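Local coordinates for kinetochore protein mis18 (PDB 5J6P) that helps recruit the centromeric histone CENP-A and keeps histones of the central core deacetylated, seen here as its zinc-binding Yippee/Mis18 domain, at residues Phe7-Lys10 with Lys11-Gln14; Ile24-Glu28 with Tyr29-Thr33; Tyr88-Met92 with Asp93-Ala97. All coordinates share one frame; numbering follows the deposited sequence.

Contact 1. Residues Phe7-Lys10 with Lys11-Gln14; sequences FQCK and KCFQ. With ZN (zinc ion), chain D.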
# COMPACT_ATOMS: atom_id res chain seq x y z
N PHE A 7 -3.99 4.03 0.85
CA PHE A 7 -3.29 5.29 1.13
C PHE A 7 -2.04 5.09 1.92
O PHE A 7 -2.06 4.39 2.95
CB PHE A 7 -4.22 6.25 1.91
CG PHE A 7 -5.49 6.54 1.18
CD1 PHE A 7 -5.45 7.27 0.02
CD2 PHE A 7 -6.69 6.01 1.61
CE1 PHE A 7 -6.60 7.50 -0.70
CE2 PHE A 7 -7.85 6.25 0.90
CZ PHE A 7 -7.80 6.99 -0.25
N GLN A 8 -0.99 5.78 1.50
CA GLN A 8 0.30 5.73 2.19
C GLN A 8 1.00 7.06 2.40
O GLN A 8 0.93 7.93 1.56
CB GLN A 8 1.28 4.92 1.37
CG GLN A 8 0.82 3.59 0.80
CD GLN A 8 1.80 3.15 -0.27
OE1 GLN A 8 2.68 2.29 -0.05
NE2 GLN A 8 1.71 3.83 -1.40
N CYS A 9 1.75 7.17 3.49
CA CYS A 9 2.61 8.34 3.70
C CYS A 9 3.70 8.40 2.63
O CYS A 9 4.54 7.51 2.53
CB CYS A 9 3.24 8.30 5.09
SG CYS A 9 4.79 9.21 5.24
N LYS A 10 3.68 9.47 1.83
CA LYS A 10 4.63 9.66 0.74
C LYS A 10 6.08 9.38 1.10
O LYS A 10 6.89 9.03 0.22
CB LYS A 10 4.58 11.09 0.22
CG LYS A 10 3.39 11.38 -0.70
CD LYS A 10 3.85 12.23 -1.88
CE LYS A 10 2.86 13.31 -2.30
NZ LYS A 10 3.66 14.51 -2.71
N LYS A 11 6.41 9.59 2.37
CA LYS A 11 7.80 9.58 2.78
C LYS A 11 8.30 8.17 3.05
O LYS A 11 9.31 7.81 2.53
CB LYS A 11 7.96 10.39 4.06
CG LYS A 11 9.36 10.95 4.17
CD LYS A 11 9.93 10.93 5.56
CE LYS A 11 11.43 11.25 5.50
NZ LYS A 11 11.83 12.28 6.48
N CYS A 12 7.55 7.39 3.83
CA CYS A 12 7.97 6.03 4.17
C CYS A 12 7.13 4.93 3.52
O CYS A 12 7.53 3.77 3.51
CB CYS A 12 7.97 5.85 5.69
SG CYS A 12 6.33 5.65 6.42
N PHE A 13 5.97 5.29 2.97
CA PHE A 13 5.07 4.29 2.35
C PHE A 13 4.27 3.44 3.34
O PHE A 13 3.70 2.41 2.98
CB PHE A 13 5.81 3.39 1.35
CG PHE A 13 6.23 4.05 0.06
CD1 PHE A 13 5.84 5.32 -0.31
CD2 PHE A 13 6.99 3.31 -0.84
CE1 PHE A 13 6.22 5.87 -1.52
CE2 PHE A 13 7.36 3.84 -2.05
CZ PHE A 13 6.99 5.14 -2.38
N GLN A 14 4.20 3.85 4.59
CA GLN A 14 3.32 3.18 5.49
C GLN A 14 1.88 3.37 5.05
O GLN A 14 1.45 4.49 4.78
CB GLN A 14 3.48 3.70 6.91
CG GLN A 14 2.56 2.96 7.86
CD GLN A 14 2.80 3.28 9.31
OE1 GLN A 14 3.14 4.43 9.71
NE2 GLN A 14 2.57 2.28 10.13
ZN ZN D . 5.65 8.17 7.10

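Contact 2. Residues Ile24-Glu28 with Tyr29-Thr33; sequences ISHRE and YLSFT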
# COMPACT_ATOMS: atom_id res chain seq x y z
N ILE A 24 -15.71 11.94 3.30
CA ILE A 24 -15.90 13.15 2.50
C ILE A 24 -14.51 13.65 2.12
O ILE A 24 -13.55 13.12 2.67
CB ILE A 24 -16.62 14.22 3.34
CG1 ILE A 24 -16.92 15.52 2.56
CG2 ILE A 24 -15.80 14.53 4.59
CD1 ILE A 24 -17.69 15.36 1.26
N SER A 25 -14.40 14.62 1.20
CA SER A 25 -13.15 15.37 0.98
C SER A 25 -13.35 16.78 0.39
O SER A 25 -14.40 17.07 -0.16
CB SER A 25 -12.25 14.56 0.07
OG SER A 25 -12.83 14.48 -1.21
N HIS A 26 -12.30 17.61 0.46
CA HIS A 26 -12.38 19.07 0.21
C HIS A 26 -11.29 19.62 -0.69
O HIS A 26 -10.14 19.81 -0.27
CB HIS A 26 -12.29 19.86 1.53
CG HIS A 26 -13.20 19.36 2.60
ND1 HIS A 26 -14.35 20.01 2.96
CD2 HIS A 26 -13.13 18.25 3.38
CE1 HIS A 26 -14.96 19.33 3.92
NE2 HIS A 26 -14.23 18.26 4.19
N ARG A 27 -11.67 19.97 -1.89
CA ARG A 27 -10.69 20.38 -2.88
C ARG A 27 -9.97 21.66 -2.46
O ARG A 27 -8.77 21.82 -2.73
CB ARG A 27 -11.36 20.56 -4.26
CG ARG A 27 -11.99 19.29 -4.82
CD ARG A 27 -12.56 19.49 -6.22
NE ARG A 27 -12.26 18.34 -7.08
CZ ARG A 27 -12.81 18.08 -8.27
NH1 ARG A 27 -13.73 18.88 -8.81
NH2 ARG A 27 -12.43 16.99 -8.93
N GLU A 28 -10.67 22.53 -1.76
CA GLU A 28 -10.16 23.89 -1.47
C GLU A 28 -9.10 23.77 -0.37
O GLU A 28 -8.17 24.58 -0.31
CB GLU A 28 -11.29 24.88 -1.05
CG GLU A 28 -12.69 24.62 -1.65
CD GLU A 28 -13.52 23.57 -0.90
OE1 GLU A 28 -14.17 22.72 -1.56
OE2 GLU A 28 -13.51 23.55 0.36
N TYR A 29 -9.22 22.74 0.49
CA TYR A 29 -8.16 22.42 1.47
C TYR A 29 -7.15 21.33 1.02
O TYR A 29 -6.23 21.00 1.76
CB TYR A 29 -8.80 22.09 2.82
CG TYR A 29 -9.70 23.21 3.28
CD1 TYR A 29 -9.16 24.47 3.60
CD2 TYR A 29 -11.09 23.06 3.32
CE1 TYR A 29 -9.97 25.53 3.97
CE2 TYR A 29 -11.91 24.11 3.70
CZ TYR A 29 -11.34 25.34 4.03
OH TYR A 29 -12.14 26.39 4.40
N LEU A 30 -7.30 20.82 -0.21
CA LEU A 30 -6.44 19.78 -0.75
C LEU A 30 -6.26 18.70 0.31
O LEU A 30 -5.13 18.34 0.63
CB LEU A 30 -5.09 20.36 -1.22
CG LEU A 30 -5.13 21.51 -2.26
CD1 LEU A 30 -4.18 22.65 -1.87
CD2 LEU A 30 -4.86 21.05 -3.71
N SER A 31 -7.41 18.23 0.84
CA SER A 31 -7.52 17.28 1.96
C SER A 31 -8.58 16.21 1.69
O SER A 31 -9.40 16.38 0.79
CB SER A 31 -7.93 18.00 3.25
OG SER A 31 -9.34 17.91 3.51
N PHE A 32 -8.58 15.13 2.47
CA PHE A 32 -9.67 14.12 2.43
C PHE A 32 -9.82 13.43 3.78
O PHE A 32 -8.93 13.46 4.59
CB PHE A 32 -9.47 13.09 1.31
CG PHE A 32 -8.31 12.16 1.53
CD1 PHE A 32 -7.02 12.51 1.09
CD2 PHE A 32 -8.48 10.95 2.19
CE1 PHE A 32 -5.94 11.66 1.31
CE2 PHE A 32 -7.39 10.12 2.42
CZ PHE A 32 -6.12 10.46 1.98
N THR A 33 -10.94 12.78 4.02
CA THR A 33 -11.30 12.49 5.40
C THR A 33 -11.86 11.08 5.51
O THR A 33 -12.64 10.67 4.67
CB THR A 33 -12.28 13.59 5.94
OG1 THR A 33 -11.74 14.92 5.72
CG2 THR A 33 -12.60 13.36 7.42

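Contact 3. Residues Tyr88-Met92 with Asp93-Ala97; sequences YTFSM and DKLQA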
# COMPACT_ATOMS: atom_id res chain seq x y z
N TYR A 88 -10.30 11.13 10.84
CA TYR A 88 -8.96 11.29 10.30
C TYR A 88 -8.97 12.08 9.02
O TYR A 88 -9.40 11.57 8.01
CB TYR A 88 -8.29 9.93 10.06
CG TYR A 88 -8.27 9.04 11.28
CD1 TYR A 88 -7.24 9.10 12.21
CD2 TYR A 88 -9.29 8.13 11.51
CE1 TYR A 88 -7.23 8.26 13.33
CE2 TYR A 88 -9.29 7.30 12.61
CZ TYR A 88 -8.26 7.36 13.52
OH TYR A 88 -8.32 6.49 14.59
N THR A 89 -8.47 13.30 9.07
CA THR A 89 -8.46 14.20 7.93
C THR A 89 -7.03 14.35 7.41
O THR A 89 -6.21 15.09 7.97
CB THR A 89 -9.04 15.60 8.32
OG1 THR A 89 -10.39 15.45 8.82
CG2 THR A 89 -9.03 16.54 7.16
N PHE A 90 -6.79 13.70 6.29
CA PHE A 90 -5.48 13.63 5.65
C PHE A 90 -5.18 14.69 4.60
O PHE A 90 -6.04 15.11 3.84
CB PHE A 90 -5.30 12.24 5.03
CG PHE A 90 -5.22 11.15 6.06
CD1 PHE A 90 -4.12 11.05 6.89
CD2 PHE A 90 -6.23 10.23 6.23
CE1 PHE A 90 -4.04 10.07 7.87
CE2 PHE A 90 -6.16 9.26 7.20
CZ PHE A 90 -5.06 9.16 8.02
N SER A 91 -3.92 15.03 4.53
CA SER A 91 -3.39 16.05 3.65
C SER A 91 -2.98 15.38 2.30
O SER A 91 -2.13 14.52 2.30
CB SER A 91 -2.20 16.68 4.41
OG SER A 91 -1.76 17.89 3.86
N MET A 92 -3.59 15.74 1.17
CA MET A 92 -3.28 15.06 -0.10
C MET A 92 -1.84 15.26 -0.50
O MET A 92 -1.28 14.43 -1.19
CB MET A 92 -4.12 15.56 -1.28
CG MET A 92 -5.64 15.38 -1.21
SD MET A 92 -6.48 16.60 -2.29
CE MET A 92 -8.12 15.86 -2.45
N ASP A 93 -1.24 16.36 -0.09
CA ASP A 93 0.16 16.67 -0.43
C ASP A 93 1.14 15.73 0.22
O ASP A 93 2.31 15.68 -0.18
CB ASP A 93 0.53 18.11 0.00
CG ASP A 93 0.64 19.06 -1.18
OD1 ASP A 93 -0.20 18.96 -2.12
OD2 ASP A 93 1.57 19.90 -1.18
N LYS A 94 0.67 15.03 1.24
CA LYS A 94 1.48 14.21 2.10
C LYS A 94 1.13 12.74 2.00
O LYS A 94 1.74 11.95 2.66
CB LYS A 94 1.26 14.69 3.54
CG LYS A 94 1.80 16.10 3.83
CD LYS A 94 3.28 16.00 4.11
CE LYS A 94 3.94 17.30 4.45
NZ LYS A 94 5.34 16.99 4.83
N LEU A 95 0.14 12.39 1.20
CA LEU A 95 -0.31 11.00 1.08
C LEU A 95 -0.08 10.58 -0.35
O LEU A 95 0.36 11.39 -1.18
CB LEU A 95 -1.81 10.84 1.41
CG LEU A 95 -2.23 10.70 2.85
CD1 LEU A 95 -1.93 9.34 3.39
CD2 LEU A 95 -1.56 11.74 3.73
N GLN A 96 -0.35 9.29 -0.61
CA GLN A 96 -0.24 8.70 -1.94
C GLN A 96 -1.33 7.67 -2.10
O GLN A 96 -1.70 7.00 -1.14
CB GLN A 96 1.10 8.01 -2.05
CG GLN A 96 1.89 8.38 -3.27
CD GLN A 96 3.17 7.59 -3.29
OE1 GLN A 96 3.18 6.42 -2.95
NE2 GLN A 96 4.26 8.23 -3.69
N ALA A 97 -1.86 7.55 -3.31
CA ALA A 97 -2.96 6.60 -3.55
C ALA A 97 -2.51 5.52 -4.50
O ALA A 97 -1.73 5.76 -5.45
CB ALA A 97 -4.20 7.30 -4.08

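Contact 1. Residues Phe7-Lys10 with Lys11-Gln14
C9 draws the turn that follows it round its own side chain. CB lies beside the zinc ion. Its one further atom, SG, binds the metal at 2.3 Å and also receives two backbone N-H groups. C12 N points at C9 SG over 3.6 Å and nearly straight, at 165°; the bond from K11 N is weak. With SG swung to the side away from the backbone N (chi1 155°), the thiolate sits where both amides can reach it, which probably spreads its charge. C12 SG stands farther from the zinc ion, at 2.7 Å, and takes the N-H of Q14. The backbone closes the loop: F13 N bonds to C9 O at 2.7 Å, and C9 N to Q14 O at 3.0 Å. Q8 lays its CB 3.4 Å from Q14 O, and its CG passes beside the F13 carbonyl oxygen. Cutting Q8 back to an alanine would remove CG and is likely to leave the F13 carbonyl without this neighbour. The F13 ring makes a cation-pi contact with R65 of the second subunit. C63 and C66 complete the site, a four-cysteine zinc centre built from two CxxC turns, consistent with the beta-tent fold.

Contact 2. Residues Ile24-Glu28 with Tyr29-Thr33
H26 and S31 exchange backbone bonds near the end of this hairpin. H26 N gives to S31 O at 3.2 Å. The return bond, S31 N to H26 O, is weak. Further along the ladder T33 N bonds to I24 O at 3.0 Å. Between these two hydrogen-bonded pairs, S25 and F32 form a non-hydrogen-bonded pair. At the bend L30 N bonds to R27 O at 3.1 Å. A weak bond joins Y29 N to H26 O.

The whole is an antiparallel beta hairpin of strands 22-26 and 31-34. It carries a G1 beta bulge, in which L30 and S31 both face H26. L30 takes the left-handed backbone conformation that a glycine often fills at this place. Strand 22-26 is outermost in the six-stranded sheet within this chain.

Apolar contacts divide between the two faces. I24 and T33 lie side by side and point the same way, I24 CG2 being 3.9 Å from T33 CB. I84 touches both, and H26 as well. On the other face S25 CB meets F32 CB. F32 CG sits between the backbone N and the carbonyl carbon (chi1 68°), which leads the ring away from S25 to meet the ring of F7 and the side chain of M92.

Polar side chains touch more loosely. H26 CD2 lies 3.8 Å from S31 OG, and T33 OG1 comes up at the edge of the imidazole. T33 OG1 has a weak hydrogen bond with T89 OG1. The E28 carboxylate, turned 77° to the Y29 ring, brings OE2 to 3.7 Å from Y29 CE2.

Contact 3. Residues Tyr88-Met92 with Asp93-Ala97
The F90 ring is met obliquely by the L95 side chain, whose CD2 lies 4.1 Å from F90 CD1 and 4.0 Å from F90 CB. L95 has its CG beside the backbone N and opposite the carbonyl carbon (chi1 -83°), which sends the branch back across the turn to F90. I70 touches both side chains; F7 and F32 also pack on L95. The other flat group is the S91 peptide. K94 N bonds to S91 O at 3.0 Å. K94 CB lies 3.6 Å from the same oxygen, and K94 CG passes 4.0 Å from S91 OG. One residue on, L95 N makes a weak bond to M92 O at 3.4 Å. Two successive tight turns thus carry the chain from strand 88-91 in the six-stranded sheet to strand 95-99 in the three-stranded one. The K94 amine leaves S91 and forms a salt bridge with E68. The D93 carbonyl takes a weak bond from K10 NZ. Backbone bonds therefore set the turn and the packing of F90 on L95 fills its inner side, while the K94 charge is met outside the two segments.

All three contacts are turns along the chain, each partly buried, but they differ in what holds them. Contact 1 relies on a metal and on N-H groups directed at sulfur, and it alone touches the second subunit. Contact 2 is a bulged hairpin with an exposed bend. Contact 3 has the most central position and joins the other two. Its strand 88-91 pairs with strand 31-34 of contact 2, as F90 N to F32 O at 2.7 Å suggests. Its strand 95-99 runs beside strand 5-9 of contact 1, with Q8 N near Q96 O. F7, F32, F90 and L95 gather between the two sheets.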